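Local structure of hypothetical protein Atu1540 (Agrobacterium tumefaciens str. C58, 2HWJ) at residues A[10-14]-A[15-19]; A[69-72]-A[73-77]; A[163-166]-A[167-171]. The protein is of unknown function but belongs to the putative ParB-like nuclease family and may therefore act on nucleic acid. All coordinates share one frame; numbering follows the deposited sequence.

How the contacts relate
Contacts 1 and 2 belong to one packed unit, whereas contact 3 stands apart from it. The centres of contacts 1 and 2 are 11 Å apart and the two touch directly: Ile14 CG2 of the turn lies 3.7 Å from Val72 CG1 of the helix, and Pro19 CA is 3.5 Å from His69 CE1. The turn after strand 9-13 is thus laid against helix 69-77. Contact 3, at the end of helix 157-166, is on the opposite side of the chain's centre from contact 1, with their nearest atoms about 17 Å apart; from contact 2 the gap between nearest atoms is about 11 Å. No active site is established for this protein, so none can be tied to these contacts.

Contact 1: residues A[10-14]-A[15-19]; sequences SRIAI and DKLRP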
loop_
_atom_site.group_PDB
_atom_site.type_symbol
_atom_site.label_atom_id
_atom_site.label_comp_id
_atom_site.label_asym_id
_atom_site.label_seq_id
_atom_site.Cartn_x
_atom_site.Cartn_y
_atom_site.Cartn_z
ATOM N N SER A 10 15.584 -17.821 11.642
ATOM C CA SER A 10 15.436 -18.918 12.573
ATOM C C SER A 10 14.915 -20.092 11.873
ATOM O O SER A 10 15.005 -20.155 10.642
ATOM C CB SER A 10 14.588 -18.619 13.803
ATOM O OG SER A 10 13.527 -17.808 13.456
ATOM N N ARG A 11 14.339 -21.003 12.653
ATOM C CA ARG A 11 14.279 -22.413 12.335
ATOM C C ARG A 11 13.244 -23.072 13.197
ATOM O O ARG A 11 13.347 -23.037 14.381
ATOM C CB ARG A 11 15.597 -23.015 12.717
ATOM C CG ARG A 11 15.779 -24.495 12.329
ATOM C CD ARG A 11 15.928 -24.594 10.866
ATOM N NE ARG A 11 16.431 -25.881 10.427
ATOM C CZ ARG A 11 17.189 -26.699 11.140
ATOM N NH1 ARG A 11 17.552 -26.365 12.374
ATOM N NH2 ARG A 11 17.556 -27.852 10.591
ATOM N N ILE A 12 12.256 -23.710 12.606
ATOM C CA ILE A 12 11.194 -24.319 13.353
ATOM C C ILE A 12 10.784 -25.621 12.708
ATOM O O ILE A 12 10.958 -25.828 11.459
ATOM C CB ILE A 12 9.980 -23.394 13.406
ATOM C CG1 ILE A 12 8.990 -23.765 14.529
ATOM C CG2 ILE A 12 9.268 -23.438 12.120
ATOM C CD1 ILE A 12 8.109 -22.597 14.887
ATOM N N ALA A 13 10.211 -26.469 13.563
ATOM C CA ALA A 13 9.656 -27.738 13.153
ATOM C C ALA A 13 8.340 -27.391 12.541
ATOM O O ALA A 13 7.481 -26.735 13.190
ATOM C CB ALA A 13 9.407 -28.602 14.324
ATOM N N ILE A 14 8.155 -27.855 11.318
ATOM C CA ILE A 14 6.898 -27.652 10.658
ATOM C C ILE A 14 5.710 -28.169 11.486
ATOM O O ILE A 14 4.623 -27.598 11.463
ATOM C CB ILE A 14 6.879 -28.300 9.259
ATOM C CG1 ILE A 14 7.852 -27.578 8.303
ATOM C CG2 ILE A 14 5.432 -28.275 8.705
ATOM C CD1 ILE A 14 8.238 -28.470 7.162
ATOM N N ASP A 15 5.901 -29.222 12.252
ATOM C CA ASP A 15 4.757 -29.668 13.016
ATOM C C ASP A 15 4.427 -28.630 14.140
ATOM O O ASP A 15 3.583 -28.839 14.948
ATOM C CB ASP A 15 5.001 -31.094 13.533
ATOM C CG ASP A 15 6.035 -31.125 14.613
ATOM O OD1 ASP A 15 6.092 -30.145 15.375
ATOM O OD2 ASP A 15 6.815 -32.111 14.742
ATOM N N LYS A 16 5.163 -27.537 14.224
ATOM C CA LYS A 16 4.966 -26.618 15.328
ATOM C C LYS A 16 4.414 -25.280 14.841
ATOM O O LYS A 16 3.989 -24.523 15.650
ATOM C CB LYS A 16 6.269 -26.414 16.119
ATOM C CG LYS A 16 6.669 -27.621 16.922
ATOM C CD LYS A 16 6.458 -27.450 18.440
ATOM C CE LYS A 16 6.646 -28.782 19.220
ATOM N NZ LYS A 16 5.434 -29.724 18.992
ATOM N N LEU A 17 4.402 -25.019 13.522
ATOM C CA LEU A 17 3.841 -23.799 12.981
ATOM C C LEU A 17 2.379 -23.747 13.077
ATOM O O LEU A 17 1.680 -24.686 12.747
ATOM C CB LEU A 17 4.136 -23.609 11.524
ATOM C CG LEU A 17 5.507 -23.069 11.237
ATOM C CD1 LEU A 17 5.900 -23.491 9.810
ATOM C CD2 LEU A 17 5.445 -21.584 11.386
ATOM N N ARG A 18 1.890 -22.600 13.456
ATOM C CA ARG A 18 0.498 -22.458 13.555
ATOM C C ARG A 18 -0.027 -21.771 12.294
ATOM O O ARG A 18 0.321 -20.665 12.029
ATOM C CB ARG A 18 0.201 -21.693 14.831
ATOM C CG ARG A 18 0.428 -22.563 16.017
ATOM C CD ARG A 18 -0.854 -23.020 16.634
ATOM N NE ARG A 18 -0.648 -23.046 18.084
ATOM C CZ ARG A 18 -0.625 -24.139 18.858
ATOM N NH1 ARG A 18 -0.916 -25.351 18.368
ATOM N NH2 ARG A 18 -0.367 -24.011 20.164
ATOM N N PRO A 19 -0.875 -22.439 11.523
ATOM C CA PRO A 19 -1.501 -21.919 10.315
ATOM C C PRO A 19 -2.221 -20.580 10.525
ATOM O O PRO A 19 -2.566 -20.283 11.664
ATOM C CB PRO A 19 -2.587 -22.966 9.997
ATOM C CG PRO A 19 -2.138 -24.182 10.611
ATOM C CD PRO A 19 -1.254 -23.832 11.801
#
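Ile12 and Leu17 supply the apolar part of this turn. The methyl CG2 of Ile12 lies 3.9 Å from Leu17 CG, and its next neighbour in Leu17 is CD1 at 4.1 Å. The other branch of Ile12 turns to the next residue over: CG1, anti to the backbone N (chi1 -162°), comes 4.1 Å from Lys16 CB. One isoleucine thereby faces two successive residues beyond the bend, a branch for each. Ala13 adds a smaller contact, its CB lying 3.9 Å from Lys16 CG.

The backbone bonds are those of a tight bend built on a short 3-10 turn, both linking residues three apart. Lys16 N donates to Ala13 O at 2.7 Å, although the modelled position of that nitrogen is doubtful; Leu17 N to Ile14 O is a weak bond at 3.3 Å.

Charge contributes little. Lys16 NZ and Asp15 OD1 form only a long ion pair, 3.7 Å apart, and both residues are exposed to solvent. Bends at chi2 and chi4 of the lysine bring its ammonium group back to the neighbouring aspartate.

Before the turn, strand 9-13 is the outermost strand, within this chain, of the mixed sheet, bonded through Ser10 and Ile12 to Thr85 and Val83 of the antiparallel strand 82-90. Beyond it, Leu17 packs on Leu65 of strand 63-65; within the turn Ile14 is buried between strand 82-90 and helix 69-77.

Contact 2: residues A[69-72]-A[73-77]; sequences HHLV and LALSK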
loop_
_atom_site.group_PDB
_atom_site.type_symbol
_atom_site.label_atom_id
_atom_site.label_comp_id
_atom_site.label_asym_id
_atom_site.label_seq_id
_atom_site.Cartn_x
_atom_site.Cartn_y
_atom_site.Cartn_z
ATOM N N HIS A 69 1.399 -21.204 2.816
ATOM C CA HIS A 69 0.795 -22.513 3.255
ATOM C C HIS A 69 0.933 -23.696 2.249
ATOM O O HIS A 69 1.126 -24.832 2.651
ATOM C CB HIS A 69 -0.631 -22.316 3.716
ATOM C CG HIS A 69 -0.737 -21.419 4.915
ATOM N ND1 HIS A 69 -1.234 -21.839 6.132
ATOM C CD2 HIS A 69 -0.389 -20.120 5.089
ATOM C CE1 HIS A 69 -1.200 -20.838 6.998
ATOM N NE2 HIS A 69 -0.682 -19.789 6.391
ATOM N N HIS A 70 0.841 -23.427 0.956
ATOM C CA HIS A 70 0.819 -24.506 0.013
ATOM C C HIS A 70 2.162 -25.175 0.157
ATOM O O HIS A 70 2.280 -26.359 0.360
ATOM C CB HIS A 70 0.577 -23.930 -1.384
ATOM C CG HIS A 70 -0.812 -23.388 -1.570
ATOM N ND1 HIS A 70 -1.879 -24.177 -1.965
ATOM C CD2 HIS A 70 -1.334 -22.165 -1.322
ATOM C CE1 HIS A 70 -2.986 -23.456 -1.991
ATOM N NE2 HIS A 70 -2.688 -22.236 -1.594
ATOM N N LEU A 71 3.191 -24.365 0.215
ATOM C CA LEU A 71 4.547 -24.845 0.180
ATOM C C LEU A 71 4.788 -25.548 1.452
ATOM O O LEU A 71 5.342 -26.661 1.444
ATOM C CB LEU A 71 5.500 -23.686 0.054
ATOM C CG LEU A 71 6.905 -24.245 0.184
ATOM C CD1 LEU A 71 7.178 -25.197 -0.967
ATOM C CD2 LEU A 71 7.984 -23.185 0.306
ATOM N N VAL A 72 4.347 -24.965 2.555
ATOM C CA VAL A 72 4.595 -25.674 3.808
ATOM C C VAL A 72 3.862 -27.031 3.942
ATOM O O VAL A 72 4.474 -28.038 4.402
ATOM C CB VAL A 72 4.438 -24.782 5.067
ATOM C CG1 VAL A 72 4.619 -25.582 6.302
ATOM C CG2 VAL A 72 5.481 -23.636 5.067
ATOM N N LEU A 73 2.606 -27.122 3.502
ATOM C CA LEU A 73 1.980 -28.442 3.498
ATOM C C LEU A 73 2.734 -29.381 2.536
ATOM O O LEU A 73 2.933 -30.571 2.834
ATOM C CB LEU A 73 0.527 -28.321 3.158
ATOM C CG LEU A 73 -0.431 -29.517 3.151
ATOM C CD1 LEU A 73 -0.453 -30.238 4.504
ATOM C CD2 LEU A 73 -1.831 -29.076 2.728
ATOM N N ALA A 74 3.173 -28.843 1.397
ATOM C CA ALA A 74 3.862 -29.699 0.437
ATOM C C ALA A 74 5.053 -30.336 1.167
ATOM O O ALA A 74 5.278 -31.574 1.087
ATOM C CB ALA A 74 4.346 -28.924 -0.769
ATOM N N LEU A 75 5.802 -29.499 1.900
ATOM C CA LEU A 75 7.075 -29.961 2.468
ATOM C C LEU A 75 6.734 -30.936 3.595
ATOM O O LEU A 75 7.360 -31.985 3.768
ATOM C CB LEU A 75 7.894 -28.790 2.997
ATOM C CG LEU A 75 9.023 -28.024 2.302
ATOM C CD1 LEU A 75 9.142 -28.208 0.881
ATOM C CD2 LEU A 75 8.915 -26.545 2.587
ATOM N N SER A 76 5.680 -30.621 4.312
ATOM C CA SER A 76 5.285 -31.481 5.386
ATOM C C SER A 76 4.894 -32.875 4.883
ATOM O O SER A 76 5.421 -33.897 5.370
ATOM C CB SER A 76 4.128 -30.878 6.091
ATOM O OG SER A 76 3.750 -31.880 6.967
ATOM N N LYS A 77 4.012 -32.912 3.877
ATOM C CA LYS A 77 3.726 -34.158 3.208
ATOM C C LYS A 77 4.981 -34.852 2.621
ATOM O O LYS A 77 5.000 -36.078 2.506
ATOM C CB LYS A 77 2.638 -33.997 2.160
ATOM C CG LYS A 77 1.295 -33.651 2.737
ATOM C CD LYS A 77 0.196 -33.809 1.622
ATOM C CE LYS A 77 -1.267 -33.566 2.081
ATOM N NZ LYS A 77 -2.234 -34.037 1.019
#
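Leu71 and Leu75, one helical turn apart, make the side-chain contact of this segment. Leu75 CD2 sits 3.9 Å from Leu71 CG, and the two CD1 methyls approach to 4.0 Å, so both branches of Leu75 touch its partner. The first torsion of Leu71 sets CG anti to its own nitrogen (chi1 174°), which swings CG and its two methyls toward Leu75.

Beneath the side chains, four successive i to i+4 backbone bonds identify a regular alpha-helix. Leu73 N reaches His69 O at 2.9 Å with an N-H...O angle of 177°, the straightest of the four, and Ala74 N reaches His70 O at 2.8 Å. Leu75 N to Leu71 O and Ser76 N to Val72 O are each 2.9 Å long.

The looser end is the last two residues. Helical bonding continues there, Lys77 N to Leu73 O at 2.8 Å, but Ser76 is partly exposed, and Lys77 is exposed, its nearly extended chain leading away from the preceding turn to a cation-pi contact with Phe26. Residues 69 to 75, by contrast, are all buried.

Helix 69-77 begins soon after strand 63-65 and leads on to strand 82-90. His70 and Ala74 meet Lys32 of helix 26-37, Leu73 rests on Val24 of strand 23-24, and Leu71 packs on Tyr5 of the second subunit.

Contact 3: residues A[163-166]-A[167-171]; sequences DFLR and RRIDR
The Arg168 side chain lies over the Phe164 ring at the end of helix 157-166, ring and guanidinium planes only 22° apart. Phe164 CE1 lies over the centre of the guanidinium group, 3.4 Å from Arg168 CZ. From the same side chain, Arg168 CD stands over a face of the ring in a CH-pi contact, 4.0 Å from the Phe164 ring centroid. Phe164 CG is anti to the backbone N (chi1 174°), a torsion that directs the ring to where the arginine, extended from CG to NE, can lie across it.

A hydrogen bond also holds that guanidinium: Arg168 NH1 donates to Phe164 O at 2.8 Å, with the oxygen almost exactly in the guanidinium plane. Backbone N-H groups share in these carbonyls. Phe164 O accepts Arg167 N at 3.2 Å from the opposite face of its plane. Leu165 O is also doubly used, by Ile169 N at 2.7 Å, nearly head-on, and by Arg168 N at 2.9 Å, well above the carbonyl plane.

Bonds to the third and fourth residue back thus mark the last turn of the helix, where carbonyls would otherwise lack partners. A short connection follows, and Asp170 is the N-cap of helix 171-176, its OD1 accepting from Asp172 N.

Among the charged groups, Asp163 OD1 and Arg167 NH1 form a salt bridge at 2.7 Å. Its hydrogen bond is weak, and carboxylate and guanidinium planes are 72° apart.

Leu165 and Ile169 run alongside each other, Leu165 CD2 4.1 Å from Ile169 CD1, and both meet Ala185 of helix 178-189 and Leu139 of helix 135-146. On the polar side Arg168 pairs through NE with Glu193 and through NH2 with Glu98 of the third subunit, while Asp163 OD2 is hydrogen-bonded to Ser101 of that subunit.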
loop_
_atom_site.group_PDB
_atom_site.type_symbol
_atom_site.label_atom_id
_atom_site.label_comp_id
_atom_site.label_asym_id
_atom_site.label_seq_id
_atom_site.Cartn_x
_atom_site.Cartn_y
_atom_site.Cartn_z
ATOM N N ASP A 163 -13.375 -17.241 -5.023
ATOM C CA ASP A 163 -14.750 -17.024 -4.718
ATOM C C ASP A 163 -15.573 -16.670 -6.009
ATOM O O ASP A 163 -16.657 -17.185 -6.247
ATOM C CB ASP A 163 -14.880 -16.024 -3.565
ATOM C CG ASP A 163 -16.290 -15.382 -3.510
ATOM O OD1 ASP A 163 -17.306 -16.157 -3.480
ATOM O OD2 ASP A 163 -16.425 -14.118 -3.516
ATOM N N PHE A 164 -15.037 -15.840 -6.884
ATOM C CA PHE A 164 -15.709 -15.537 -8.142
ATOM C C PHE A 164 -16.012 -16.854 -8.891
ATOM O O PHE A 164 -17.153 -17.128 -9.216
ATOM C CB PHE A 164 -14.792 -14.605 -8.924
ATOM C CG PHE A 164 -15.244 -14.287 -10.332
ATOM C CD1 PHE A 164 -16.241 -13.370 -10.567
ATOM C CD2 PHE A 164 -14.594 -14.838 -11.430
ATOM C CE1 PHE A 164 -16.612 -13.044 -11.844
ATOM C CE2 PHE A 164 -14.990 -14.503 -12.721
ATOM C CZ PHE A 164 -15.991 -13.620 -12.906
ATOM N N LEU A 165 -15.007 -17.709 -9.092
ATOM C CA LEU A 165 -15.217 -18.867 -9.882
ATOM C C LEU A 165 -16.211 -19.773 -9.169
ATOM O O LEU A 165 -16.945 -20.557 -9.860
ATOM C CB LEU A 165 -13.935 -19.600 -10.177
ATOM C CG LEU A 165 -12.839 -18.747 -10.820
ATOM C CD1 LEU A 165 -11.500 -19.301 -10.479
ATOM C CD2 LEU A 165 -13.004 -18.533 -12.351
ATOM N N ARG A 166 -16.310 -19.694 -7.831
ATOM C CA ARG A 166 -16.948 -20.835 -7.199
ATOM C C ARG A 166 -18.374 -20.626 -7.330
ATOM O O ARG A 166 -19.143 -21.613 -7.241
ATOM C CB ARG A 166 -16.561 -21.114 -5.765
ATOM C CG ARG A 166 -17.622 -20.947 -4.699
ATOM C CD ARG A 166 -16.913 -20.484 -3.360
ATOM N NE ARG A 166 -16.035 -21.576 -2.930
ATOM C CZ ARG A 166 -14.732 -21.500 -2.731
ATOM N NH1 ARG A 166 -14.101 -20.374 -2.822
ATOM N NH2 ARG A 166 -14.081 -22.590 -2.399
ATOM N N ARG A 167 -18.741 -19.371 -7.611
ATOM C CA ARG A 167 -20.166 -19.066 -7.771
ATOM C C ARG A 167 -20.646 -19.265 -9.210
ATOM O O ARG A 167 -21.778 -19.057 -9.510
ATOM C CB ARG A 167 -20.459 -17.660 -7.282
ATOM C CG ARG A 167 -19.626 -17.257 -6.102
ATOM C CD ARG A 167 -19.823 -15.807 -5.718
ATOM N NE ARG A 167 -20.901 -15.739 -4.765
ATOM C CZ ARG A 167 -20.799 -15.317 -3.509
ATOM N NH1 ARG A 167 -19.645 -14.903 -3.021
ATOM N NH2 ARG A 167 -21.884 -15.312 -2.736
ATOM N N ARG A 168 -19.758 -19.732 -10.074
ATOM C CA ARG A 168 -19.952 -19.694 -11.518
ATOM C C ARG A 168 -19.507 -20.937 -12.227
ATOM O O ARG A 168 -19.846 -21.136 -13.341
ATOM C CB ARG A 168 -19.115 -18.568 -12.092
ATOM C CG ARG A 168 -19.832 -17.265 -12.012
ATOM C CD ARG A 168 -18.933 -16.121 -12.321
ATOM N NE ARG A 168 -19.604 -14.878 -11.954
ATOM C CZ ARG A 168 -19.570 -14.354 -10.740
ATOM N NH1 ARG A 168 -18.868 -14.976 -9.807
ATOM N NH2 ARG A 168 -20.196 -13.207 -10.470
ATOM N N ILE A 169 -18.651 -21.743 -11.635
ATOM C CA ILE A 169 -18.288 -22.956 -12.303
ATOM C C ILE A 169 -18.751 -24.102 -11.402
ATOM O O ILE A 169 -18.566 -24.081 -10.175
ATOM C CB ILE A 169 -16.799 -22.988 -12.633
ATOM C CG1 ILE A 169 -16.399 -21.862 -13.597
ATOM C CG2 ILE A 169 -16.394 -24.336 -13.227
ATOM C CD1 ILE A 169 -14.846 -21.841 -13.842
ATOM N N ASP A 170 -19.399 -25.065 -12.030
ATOM C CA ASP A 170 -19.950 -26.257 -11.396
ATOM C C ASP A 170 -18.806 -27.083 -10.730
ATOM O O ASP A 170 -17.811 -27.308 -11.405
ATOM C CB ASP A 170 -20.631 -26.991 -12.562
ATOM C CG ASP A 170 -21.359 -28.226 -12.179
ATOM O OD1 ASP A 170 -21.360 -28.694 -11.026
ATOM O OD2 ASP A 170 -21.975 -28.790 -13.116
ATOM N N ARG A 171 -18.900 -27.506 -9.446
ATOM C CA ARG A 171 -17.795 -28.340 -8.856
ATOM C C ARG A 171 -17.539 -29.666 -9.619
ATOM O O ARG A 171 -16.394 -30.167 -9.698
ATOM C CB ARG A 171 -18.042 -28.753 -7.410
ATOM C CG ARG A 171 -18.580 -27.719 -6.519
ATOM C CD ARG A 171 -19.526 -28.416 -5.447
ATOM N NE ARG A 171 -19.772 -27.485 -4.324
ATOM C CZ ARG A 171 -20.873 -27.442 -3.570
ATOM N NH1 ARG A 171 -21.877 -28.306 -3.782
ATOM N NH2 ARG A 171 -20.964 -26.530 -2.594
#